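Local coordinates for amidohydrolase 3 domain-containing protein (Pyrococcus furiosus, PDB 3ICJ) that is an uncharacterized zinc-binding member of the amidohydrolase family that probably hydrolyses carbon-nitrogen bonds other than peptide bonds, at residues A417-T422 with P457-S462; T427-S432 with L467-H472; D155-D160 with M175-I180; K120-L125 with L147-T152. All blocks are in the same frame, centred on the assembly; numbering follows the deposited sequence.

Contact 1: A417-T422 with P457-S462; sequences AYRLKT and PGERVS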
# COMPACT_ATOMS: atom_id res chain seq x y z
N ALA A 417 -3.09 -9.66 -17.85
CA ALA A 417 -3.24 -9.39 -16.43
C ALA A 417 -2.10 -9.89 -15.54
O ALA A 417 -1.70 -11.05 -15.65
CB ALA A 417 -4.57 -9.95 -15.91
N TYR A 418 -1.63 -9.00 -14.66
CA TYR A 418 -0.68 -9.34 -13.57
C TYR A 418 0.54 -10.11 -14.07
O TYR A 418 0.87 -11.21 -13.59
CB TYR A 418 -1.39 -10.05 -12.40
CG TYR A 418 -2.61 -9.30 -11.89
CD1 TYR A 418 -2.53 -7.95 -11.53
CD2 TYR A 418 -3.84 -9.94 -11.78
CE1 TYR A 418 -3.66 -7.25 -11.08
CE2 TYR A 418 -4.98 -9.25 -11.32
CZ TYR A 418 -4.88 -7.91 -10.97
OH TYR A 418 -6.00 -7.22 -10.51
N ARG A 419 1.19 -9.49 -15.05
CA ARG A 419 2.30 -10.10 -15.77
C ARG A 419 3.61 -9.91 -15.01
O ARG A 419 4.54 -9.26 -15.50
CB ARG A 419 2.37 -9.48 -17.17
CG ARG A 419 1.13 -9.74 -18.00
CD ARG A 419 1.27 -9.18 -19.42
NE ARG A 419 2.20 -9.93 -20.26
CZ ARG A 419 2.37 -9.70 -21.56
NH1 ARG A 419 1.68 -8.72 -22.16
NH2 ARG A 419 3.22 -10.42 -22.27
N LEU A 420 3.68 -10.48 -13.81
CA LEU A 420 4.76 -10.24 -12.86
C LEU A 420 6.11 -10.60 -13.43
O LEU A 420 7.06 -9.83 -13.31
CB LEU A 420 4.51 -11.00 -11.54
CG LEU A 420 3.15 -10.79 -10.87
CD1 LEU A 420 3.08 -11.51 -9.52
CD2 LEU A 420 2.83 -9.33 -10.68
N LYS A 421 6.20 -11.78 -14.04
CA LYS A 421 7.47 -12.27 -14.58
C LYS A 421 7.94 -11.38 -15.74
O LYS A 421 9.11 -10.97 -15.78
CB LYS A 421 7.35 -13.74 -14.98
CG LYS A 421 8.53 -14.30 -15.79
CD LYS A 421 9.78 -14.38 -14.93
CE LYS A 421 10.88 -15.17 -15.62
NZ LYS A 421 12.21 -14.68 -15.18
N THR A 422 7.03 -11.06 -16.65
CA THR A 422 7.35 -10.24 -17.82
C THR A 422 7.77 -8.83 -17.41
O THR A 422 8.84 -8.37 -17.80
CB THR A 422 6.18 -10.20 -18.81
OG1 THR A 422 5.92 -11.52 -19.27
CG2 THR A 422 6.49 -9.33 -20.04
N PRO A 457 0.72 -19.65 -16.74
CA PRO A 457 1.61 -20.07 -15.66
C PRO A 457 3.03 -19.53 -15.82
O PRO A 457 3.76 -19.44 -14.84
CB PRO A 457 1.60 -21.59 -15.76
CG PRO A 457 0.32 -21.92 -16.50
CD PRO A 457 0.16 -20.81 -17.46
N GLY A 458 3.39 -19.15 -17.05
CA GLY A 458 4.64 -18.45 -17.37
C GLY A 458 4.83 -17.11 -16.66
O GLY A 458 5.95 -16.58 -16.64
N GLU A 459 3.77 -16.55 -16.07
CA GLU A 459 3.89 -15.25 -15.40
C GLU A 459 4.22 -15.34 -13.90
O GLU A 459 4.39 -14.31 -13.24
CB GLU A 459 2.65 -14.36 -15.65
CG GLU A 459 2.51 -13.82 -17.10
CD GLU A 459 3.60 -12.84 -17.55
OE1 GLU A 459 4.40 -12.36 -16.71
OE2 GLU A 459 3.67 -12.54 -18.76
N ARG A 460 4.34 -16.57 -13.40
CA ARG A 460 4.79 -16.84 -12.04
C ARG A 460 6.29 -16.48 -11.96
O ARG A 460 7.02 -16.54 -12.96
CB ARG A 460 4.60 -18.33 -11.70
CG ARG A 460 3.14 -18.78 -11.54
CD ARG A 460 3.02 -20.32 -11.41
NE ARG A 460 3.64 -20.99 -12.57
CZ ARG A 460 4.11 -22.23 -12.58
NH1 ARG A 460 4.05 -22.98 -11.49
NH2 ARG A 460 4.66 -22.72 -13.68
N VAL A 461 6.71 -16.06 -10.77
CA VAL A 461 8.14 -15.83 -10.51
C VAL A 461 8.62 -16.92 -9.55
O VAL A 461 7.81 -17.54 -8.87
CB VAL A 461 8.42 -14.39 -9.94
CG1 VAL A 461 8.09 -13.31 -10.98
CG2 VAL A 461 7.67 -14.14 -8.64
N SER A 462 9.93 -17.15 -9.49
CA SER A 462 10.52 -18.12 -8.57
C SER A 462 10.49 -17.54 -7.15
O SER A 462 10.25 -16.34 -6.97
CB SER A 462 11.96 -18.47 -8.99
OG SER A 462 12.83 -17.36 -8.72

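Contact 2: T427-S432 with L467-H472; sequences TKLGFS and LHLYTH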
# COMPACT_ATOMS: atom_id res chain seq x y z
N THR A 427 11.84 -4.09 -16.63
CA THR A 427 12.01 -2.84 -15.90
C THR A 427 12.15 -3.12 -14.40
O THR A 427 12.10 -4.29 -13.97
CB THR A 427 10.81 -1.87 -16.16
OG1 THR A 427 11.11 -0.57 -15.63
CG2 THR A 427 9.51 -2.39 -15.54
N LYS A 428 12.34 -2.07 -13.61
CA LYS A 428 12.35 -2.21 -12.15
C LYS A 428 10.94 -2.40 -11.62
O LYS A 428 10.06 -1.57 -11.89
CB LYS A 428 13.02 -0.99 -11.48
CG LYS A 428 14.53 -1.01 -11.66
CD LYS A 428 15.16 0.34 -11.41
CE LYS A 428 16.66 0.26 -11.71
NZ LYS A 428 17.33 1.57 -11.57
N LEU A 429 10.74 -3.49 -10.89
CA LEU A 429 9.40 -3.81 -10.37
C LEU A 429 9.50 -4.10 -8.87
O LEU A 429 10.51 -4.57 -8.40
CB LEU A 429 8.75 -4.98 -11.13
CG LEU A 429 7.34 -5.37 -10.68
CD1 LEU A 429 6.37 -5.46 -11.82
CD2 LEU A 429 7.40 -6.69 -9.95
N GLY A 430 8.44 -3.78 -8.14
CA GLY A 430 8.43 -4.00 -6.69
C GLY A 430 7.09 -4.57 -6.27
O GLY A 430 6.09 -4.40 -6.99
N PHE A 431 7.07 -5.24 -5.11
CA PHE A 431 5.86 -5.86 -4.60
C PHE A 431 5.25 -5.05 -3.48
O PHE A 431 5.95 -4.43 -2.68
CB PHE A 431 6.12 -7.29 -4.12
CG PHE A 431 6.21 -8.32 -5.23
CD1 PHE A 431 5.94 -7.99 -6.56
CD2 PHE A 431 6.55 -9.63 -4.91
CE1 PHE A 431 6.03 -8.97 -7.56
CE2 PHE A 431 6.63 -10.61 -5.91
CZ PHE A 431 6.36 -10.28 -7.24
N SER A 432 3.92 -5.08 -3.45
CA SER A 432 3.12 -4.37 -2.47
C SER A 432 1.80 -5.08 -2.25
O SER A 432 1.47 -6.03 -2.96
CB SER A 432 2.85 -2.93 -2.90
OG SER A 432 2.36 -2.83 -4.24
N LEU A 467 11.16 -12.85 -3.41
CA LEU A 467 11.85 -12.24 -2.26
C LEU A 467 12.68 -11.02 -2.68
O LEU A 467 12.65 -9.98 -2.02
CB LEU A 467 12.69 -13.28 -1.53
CG LEU A 467 11.86 -14.33 -0.77
CD1 LEU A 467 12.66 -15.59 -0.51
CD2 LEU A 467 11.27 -13.81 0.52
N HIS A 468 13.40 -11.14 -3.81
CA HIS A 468 14.06 -9.98 -4.39
C HIS A 468 13.11 -8.80 -4.62
O HIS A 468 13.39 -7.67 -4.17
CB HIS A 468 14.75 -10.33 -5.71
CG HIS A 468 15.20 -9.13 -6.45
ND1 HIS A 468 16.15 -8.26 -5.95
CD2 HIS A 468 14.81 -8.62 -7.65
CE1 HIS A 468 16.33 -7.27 -6.81
NE2 HIS A 468 15.53 -7.47 -7.85
N LEU A 469 12.00 -9.06 -5.31
CA LEU A 469 10.98 -8.03 -5.62
C LEU A 469 10.33 -7.38 -4.39
O LEU A 469 9.98 -6.20 -4.42
CB LEU A 469 9.90 -8.59 -6.57
CG LEU A 469 10.54 -9.02 -7.90
CD1 LEU A 469 9.57 -9.88 -8.72
CD2 LEU A 469 11.09 -7.85 -8.71
N TYR A 470 10.20 -8.13 -3.32
CA TYR A 470 9.59 -7.64 -2.09
C TYR A 470 10.59 -6.99 -1.14
O TYR A 470 10.23 -6.56 -0.06
CB TYR A 470 8.86 -8.78 -1.39
CG TYR A 470 7.51 -8.45 -0.82
CD1 TYR A 470 6.48 -9.35 -0.90
CD2 TYR A 470 7.27 -7.26 -0.18
CE1 TYR A 470 5.26 -9.07 -0.37
CE2 TYR A 470 6.06 -6.97 0.35
CZ TYR A 470 5.05 -7.88 0.25
OH TYR A 470 3.84 -7.60 0.79
N THR A 471 11.85 -6.93 -1.55
CA THR A 471 12.88 -6.25 -0.80
C THR A 471 13.58 -5.16 -1.62
O THR A 471 13.20 -4.01 -1.56
CB THR A 471 13.90 -7.25 -0.22
OG1 THR A 471 14.39 -8.10 -1.26
CG2 THR A 471 13.28 -8.11 0.84
N HIS A 472 14.59 -5.53 -2.39
CA HIS A 472 15.32 -4.58 -3.20
C HIS A 472 14.48 -4.04 -4.35
O HIS A 472 14.62 -2.91 -4.75
CB HIS A 472 16.63 -5.17 -3.72
CG HIS A 472 17.57 -4.16 -4.29
ND1 HIS A 472 18.11 -4.27 -5.55
CD2 HIS A 472 18.06 -3.01 -3.78
CE1 HIS A 472 18.90 -3.24 -5.78
NE2 HIS A 472 18.89 -2.46 -4.72

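Contact 3: D155-D160 with M175-I180; sequences DLDVID and MNSKMI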
# COMPACT_ATOMS: atom_id res chain seq x y z
N ASP A 155 -32.18 2.17 15.34
CA ASP A 155 -31.53 1.08 16.10
C ASP A 155 -30.23 1.54 16.75
O ASP A 155 -29.90 1.15 17.87
CB ASP A 155 -31.22 -0.11 15.18
CG ASP A 155 -32.46 -0.69 14.52
OD1 ASP A 155 -33.38 -1.11 15.25
OD2 ASP A 155 -32.53 -0.73 13.27
N LEU A 156 -29.49 2.39 16.04
CA LEU A 156 -28.16 2.82 16.49
C LEU A 156 -28.21 4.09 17.34
O LEU A 156 -27.18 4.49 17.92
CB LEU A 156 -27.23 3.01 15.29
CG LEU A 156 -27.13 1.85 14.30
CD1 LEU A 156 -26.38 2.31 13.07
CD2 LEU A 156 -26.46 0.64 14.92
N ASP A 157 -29.38 4.72 17.43
CA ASP A 157 -29.56 5.90 18.28
C ASP A 157 -29.52 5.58 19.78
O ASP A 157 -29.50 6.50 20.59
CB ASP A 157 -30.84 6.66 17.92
CG ASP A 157 -30.63 7.68 16.82
OD1 ASP A 157 -29.47 7.92 16.42
OD2 ASP A 157 -31.64 8.24 16.34
N VAL A 158 -29.52 4.29 20.14
CA VAL A 158 -29.34 3.89 21.54
C VAL A 158 -27.89 4.10 22.04
O VAL A 158 -27.64 4.20 23.24
CB VAL A 158 -29.84 2.42 21.85
CG1 VAL A 158 -31.33 2.26 21.52
CG2 VAL A 158 -28.99 1.38 21.14
N ILE A 159 -26.94 4.18 21.10
CA ILE A 159 -25.52 4.44 21.37
C ILE A 159 -25.26 5.95 21.39
O ILE A 159 -25.57 6.65 20.41
CB ILE A 159 -24.64 3.75 20.30
CG1 ILE A 159 -24.89 2.24 20.32
CG2 ILE A 159 -23.15 4.07 20.51
CD1 ILE A 159 -24.78 1.59 18.98
N ASP A 160 -24.68 6.47 22.47
CA ASP A 160 -24.59 7.94 22.64
C ASP A 160 -23.34 8.62 22.03
O ASP A 160 -22.94 9.72 22.45
CB ASP A 160 -24.83 8.35 24.11
CG ASP A 160 -23.69 7.95 25.04
OD1 ASP A 160 -22.78 7.19 24.63
OD2 ASP A 160 -23.71 8.42 26.20
N MET A 175 -25.61 4.83 9.57
CA MET A 175 -25.11 5.71 10.63
C MET A 175 -26.24 6.10 11.61
O MET A 175 -27.42 5.97 11.29
CB MET A 175 -24.39 6.95 10.04
CG MET A 175 -25.28 7.93 9.25
SD MET A 175 -24.34 9.16 8.29
CE MET A 175 -23.98 8.22 6.84
N ASN A 176 -25.88 6.55 12.81
CA ASN A 176 -26.91 7.09 13.71
C ASN A 176 -27.07 8.61 13.52
O ASN A 176 -26.42 9.20 12.65
CB ASN A 176 -26.68 6.68 15.18
CG ASN A 176 -25.44 7.29 15.78
OD1 ASN A 176 -24.72 8.07 15.13
ND2 ASN A 176 -25.17 6.93 17.03
N SER A 177 -27.96 9.22 14.32
CA SER A 177 -28.29 10.64 14.21
C SER A 177 -27.12 11.58 14.48
O SER A 177 -26.95 12.57 13.76
CB SER A 177 -29.47 11.01 15.11
OG SER A 177 -30.63 10.30 14.70
N LYS A 178 -26.32 11.26 15.50
CA LYS A 178 -25.12 12.03 15.86
C LYS A 178 -24.16 12.14 14.68
O LYS A 178 -23.66 13.23 14.38
CB LYS A 178 -24.41 11.41 17.07
CG LYS A 178 -24.99 11.82 18.40
CD LYS A 178 -24.06 11.45 19.53
CE LYS A 178 -24.31 12.32 20.76
NZ LYS A 178 -25.54 11.91 21.49
N MET A 179 -23.93 11.01 14.02
CA MET A 179 -23.08 10.96 12.84
C MET A 179 -23.70 11.76 11.67
O MET A 179 -22.98 12.50 11.00
CB MET A 179 -22.82 9.50 12.46
CG MET A 179 -21.70 9.28 11.45
SD MET A 179 -20.04 9.64 12.08
CE MET A 179 -19.59 10.64 10.70
N ILE A 180 -25.00 11.62 11.45
CA ILE A 180 -25.73 12.39 10.42
C ILE A 180 -25.54 13.90 10.63
O ILE A 180 -25.28 14.64 9.66
CB ILE A 180 -27.26 12.03 10.40
CG1 ILE A 180 -27.48 10.66 9.76
CG2 ILE A 180 -28.08 13.07 9.63
CD1 ILE A 180 -28.77 10.00 10.13
O HOH W 1 -27.42 9.58 17.40
O HOH W 2 -26.81 9.24 19.91

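Contact 4: K120-L125 with L147-T152; sequences KSMEEL and LGRWPT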
# COMPACT_ATOMS: atom_id res chain seq x y z
N LYS A 120 -25.76 -12.14 13.90
CA LYS A 120 -27.04 -12.79 13.61
C LYS A 120 -28.30 -11.99 13.97
O LYS A 120 -29.39 -12.30 13.47
CB LYS A 120 -27.09 -14.18 14.26
CG LYS A 120 -25.99 -15.14 13.79
CD LYS A 120 -26.08 -15.42 12.30
CE LYS A 120 -24.96 -16.34 11.85
NZ LYS A 120 -24.77 -16.18 10.39
N SER A 121 -28.17 -10.99 14.83
CA SER A 121 -29.32 -10.18 15.25
C SER A 121 -28.93 -8.74 15.52
O SER A 121 -27.77 -8.45 15.79
CB SER A 121 -30.02 -10.80 16.48
OG SER A 121 -29.29 -10.56 17.68
N MET A 122 -29.92 -7.84 15.45
CA MET A 122 -29.69 -6.42 15.76
C MET A 122 -29.22 -6.18 17.20
O MET A 122 -28.48 -5.24 17.46
CB MET A 122 -30.95 -5.58 15.45
CG MET A 122 -30.66 -4.09 15.12
SD MET A 122 -29.65 -3.82 13.65
CE MET A 122 -30.58 -4.76 12.44
N GLU A 123 -29.63 -7.07 18.11
CA GLU A 123 -29.21 -7.07 19.52
C GLU A 123 -27.71 -7.29 19.64
O GLU A 123 -27.04 -6.56 20.38
CB GLU A 123 -29.96 -8.16 20.32
CG GLU A 123 -31.47 -7.88 20.57
CD GLU A 123 -32.34 -7.90 19.30
OE1 GLU A 123 -32.09 -8.72 18.38
OE2 GLU A 123 -33.27 -7.07 19.21
N GLU A 124 -27.18 -8.31 18.98
CA GLU A 124 -25.78 -8.54 18.95
C GLU A 124 -24.94 -7.48 18.20
O GLU A 124 -23.83 -7.15 18.59
CB GLU A 124 -25.50 -9.93 18.39
CG GLU A 124 -24.13 -10.07 17.80
CD GLU A 124 -23.54 -11.42 18.06
OE1 GLU A 124 -22.64 -11.52 18.91
OE2 GLU A 124 -23.98 -12.38 17.39
N LEU A 125 -25.51 -6.96 17.13
CA LEU A 125 -24.86 -5.87 16.39
C LEU A 125 -24.69 -4.66 17.29
O LEU A 125 -23.61 -4.07 17.34
CB LEU A 125 -25.63 -5.49 15.12
CG LEU A 125 -25.01 -4.40 14.22
CD1 LEU A 125 -25.13 -4.75 12.74
CD2 LEU A 125 -25.62 -3.03 14.48
N LEU A 147 -28.77 -10.50 9.57
CA LEU A 147 -29.44 -9.77 10.65
C LEU A 147 -30.94 -10.06 10.76
O LEU A 147 -31.50 -10.01 11.86
CB LEU A 147 -29.25 -8.26 10.46
CG LEU A 147 -27.88 -7.66 10.77
CD1 LEU A 147 -27.74 -6.32 10.08
CD2 LEU A 147 -27.69 -7.51 12.28
N GLY A 148 -31.59 -10.32 9.62
CA GLY A 148 -33.04 -10.54 9.57
C GLY A 148 -33.79 -9.33 9.03
O GLY A 148 -34.93 -9.45 8.57
N ARG A 149 -33.15 -8.16 9.10
CA ARG A 149 -33.66 -6.90 8.55
C ARG A 149 -32.51 -5.91 8.40
O ARG A 149 -31.38 -6.20 8.79
CB ARG A 149 -34.80 -6.31 9.41
CG ARG A 149 -34.45 -5.99 10.87
CD ARG A 149 -35.63 -5.31 11.57
NE ARG A 149 -35.34 -4.99 12.98
CZ ARG A 149 -34.76 -3.87 13.39
NH1 ARG A 149 -34.34 -2.95 12.53
NH2 ARG A 149 -34.55 -3.68 14.69
N TRP A 150 -32.80 -4.75 7.81
CA TRP A 150 -31.80 -3.70 7.66
C TRP A 150 -31.58 -2.98 8.99
O TRP A 150 -32.54 -2.70 9.71
CB TRP A 150 -32.25 -2.67 6.64
CG TRP A 150 -32.15 -3.09 5.21
CD1 TRP A 150 -33.07 -3.83 4.51
CD2 TRP A 150 -31.10 -2.76 4.29
NE1 TRP A 150 -32.64 -4.00 3.21
CE2 TRP A 150 -31.44 -3.36 3.05
CE3 TRP A 150 -29.90 -2.03 4.39
CZ2 TRP A 150 -30.61 -3.25 1.92
CZ3 TRP A 150 -29.08 -1.93 3.26
CH2 TRP A 150 -29.44 -2.53 2.04
N PRO A 151 -30.31 -2.65 9.31
CA PRO A 151 -30.05 -1.77 10.45
C PRO A 151 -30.43 -0.34 10.08
O PRO A 151 -30.35 0.04 8.90
CB PRO A 151 -28.54 -1.90 10.68
CG PRO A 151 -27.97 -2.25 9.33
CD PRO A 151 -29.07 -2.97 8.56
N THR A 152 -30.91 0.43 11.04
CA THR A 152 -31.27 1.81 10.76
C THR A 152 -30.74 2.74 11.82
O THR A 152 -30.33 2.32 12.92
CB THR A 152 -32.82 2.03 10.68
OG1 THR A 152 -33.41 1.77 11.97
CG2 THR A 152 -33.49 1.20 9.60
O HOH W 3 -34.44 -6.07 16.71

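Contact 1: A417-T422 with P457-S462
Glu-459 carries most of this contact, laying its carboxylate across the start of helix 420-426, where Arg-419 holds the N-cap position. Most of the grip comes from hydrogen bonds. OE1 offers its syn lone pair to the Thr-422 backbone N at 2.9 Å, while OE2 takes a short bond of 2.5 Å from Thr-422 OG1, which arrives on the syn side but slightly out of the carboxylate plane. One threonine thus engages both oxygens through its backbone and its hydroxyl, which fixes the rotation of the carboxylate. The Glu-459 chain gets there by folding back at chi2 (-65°). The Glu-459 backbone joins in as well: its O accepts Lys-421 N at 3.2 Å, with the donor lying above the carbonyl plane.

The charged pair is looser. The Arg-419 guanidinium turns its NE edge to Glu-459 OE2, a weak salt bridge at 3.4 Å with the two flat groups almost perpendicular; the arginine's NH1 is bound to Asp-379. Lys-421 likewise takes its NZ away, to Glu-465.

Apolar contact is lighter: Val-461 CG1 rests 3.8 Å from Lys-421 CA and reaches toward Leu-420 CB. A carboxylate that accepts a backbone N-H in the first turn of a helix probably gains from the positive helix end, and here it ties the loop before helix 463-477 to helix 420-426 of the zinc-binding amidohydrolase domain.

Contact 2: T427-S432 with L467-H472
Phe-431, in strand 429-431, and Leu-469, in helix 463-477, meet through both backbone and side chain; the axes of the short segments 429-431 and 467-472 cross at close to a right angle (-91°), 5.9 Å apart. The one hydrogen bond between the segments runs from Phe-431 N to Leu-469 O, 3.1 Å, the donor sitting well above the carbonyl plane. Leu-469 O lies where the helix widens into a pi-type turn, and it also accepts from Ser-474 OG. Beside this bond, Gly-430 CA makes a C-H...O contact of 3.5 Å with Leu-469 O, so the helix backbone comes right up against the strand.

Two CH-pi contacts follow. Leu-469 CB stands almost exactly over the centre of the Phe-431 ring, 3.7 Å from its centroid. In turn, Phe-431 CB sits over a face of the Tyr-470 ring, displaced toward the rim, and the two aromatic side chains cross at about a right angle. With CG turned beside its own backbone N (chi1 -78°), Phe-431 lays its ring flat on the leucine. Another ring, that of Phe-97, meets Tyr-470 edge-to-face.

Further apolar packing completes the joint: Leu-469 CD1 touches Phe-431 CZ at 3.6 Å and Leu-429 CD2 at 4.0 Å. All the touching residues are buried. Strand 429-431 leads on to the zinc ligand Asp-434, and the side chain of Ser-432 lies beside that of the ligand His-101. This is consistent with the last barrel strand of the amidohydrolase fold, backed here by helix 463-477.

Contact 3: D155-D160 with M175-I180
Asn-176 reaches Leu-156 O with its amide by turning CG in between its backbone N and carbonyl carbon (chi1 67°), sending one end of the amide back over its own helix and the other across the gap. Asp-157, with chi1 at -87°, brings its carboxylate onto Ser-177.

The amide works at both ends. Asn-176 OD1 accepts Met-179 N at 3.2 Å, the capping bond of helix 177-183, and also takes Val-163 N. Asn-176 ND2 gives a hydrogen bond to Leu-156 O at 3.3 Å and another to Arg-161 O. Leu-156 O is reached from the opposite face of its plane by Ile-159 N, which closes the type I turn from Leu-156 to Ile-159.

The carboxylate of Asp-157 holds Ser-177 by two syn lone pairs: OD1 takes Ser-177 N at 2.9 Å and OD2 takes Ser-177 OG at 2.8 Å. Since that hydroxyl also accepts from Arg-153 NE, the pair is well fixed. A water lies 2.8 Å from Asp-157 OD1, to which it donates, and accepts Lys-178 N. A second water joins Ile-159 O to Lys-178 NZ, weakly at the lysine. Leu-156 CB also packs on Asn-176 CB.

The first backbone N-H groups of the helix are thus served in turn by Asp-157, a water and Asn-176: an asparagine N-cap reinforced from the turn that follows helix 153-156.

Contact 4: K120-L125 with L147-T152
Met-122 is the main bump here, and the loop 149-151 is the hollow that receives it. Its CG lies roughly anti to the backbone N (chi1 -154°), and the chain then bends at chi2 and again at chi3, which curls the thioether onto Pro-151. SD lies 3.7 Å from Pro-151 CB and CE 3.6 Å from Pro-151 CA, the two side chains crossing at about a right angle. On another flank stands Arg-149: Met-122 CE sits over one face of the guanidinium, 4.2 Å above the plane and toward its rim, while CG comes 3.9 Å from Arg-149 NH2. That arginine is kept in place by Asp-155 and by a water that accepts from NH2 and donates to Glu-123 OE2.

The second bump comes from the other segment. Leu-147 pushes its CD2 against the start of helix 122-130, into a hollow made by Ser-121 O (3.6 Å), Leu-125 CD1 (3.8 Å) and the methyl of Met-122 (CE, 4.0 Å). Leu-125 and Leu-147 also cross at nearly a right angle, and their methyl groups touch. Trp-142 of strand 137-142 touches Leu-125, Leu-147 and Pro-151 together.

No direct hydrogen bond links the segments; shape does the work. Gly-148, with positive phi, ends helix 144-147 and turns the chain toward Arg-149 and Pro-151. The topology is a beta-alpha-beta crossover, in which helix 122-130 connects parallel strands 114-115 and 137-142 of a six-stranded mixed sheet, and the chain after the second strand returns to pack on that helix.

Overall arrangement
Contacts 4 and 3 come first along the chain, one closing before the other opens, and lie together in the lobe built on the six-stranded sheet that includes strands 114-115 and 172-175. Their centres are 14 Å apart, and they touch: Arg-149 NH2 forms a salt bridge to Asp-155 OD1 at 2.9 Å, and Leu-125 packs on Leu-156. Contacts 1 and 2 follow, their centres about 44 to 48 Å away and 13 Å from each other. Their segments alternate, because helix 420-426 runs into strand 429-431 and the loop 457-462 into helix 463-477; Leu-420 meets Phe-431 between them. One pair therefore builds the zinc-bearing, presumably catalytic domain, the other a lobe distant from the metal site.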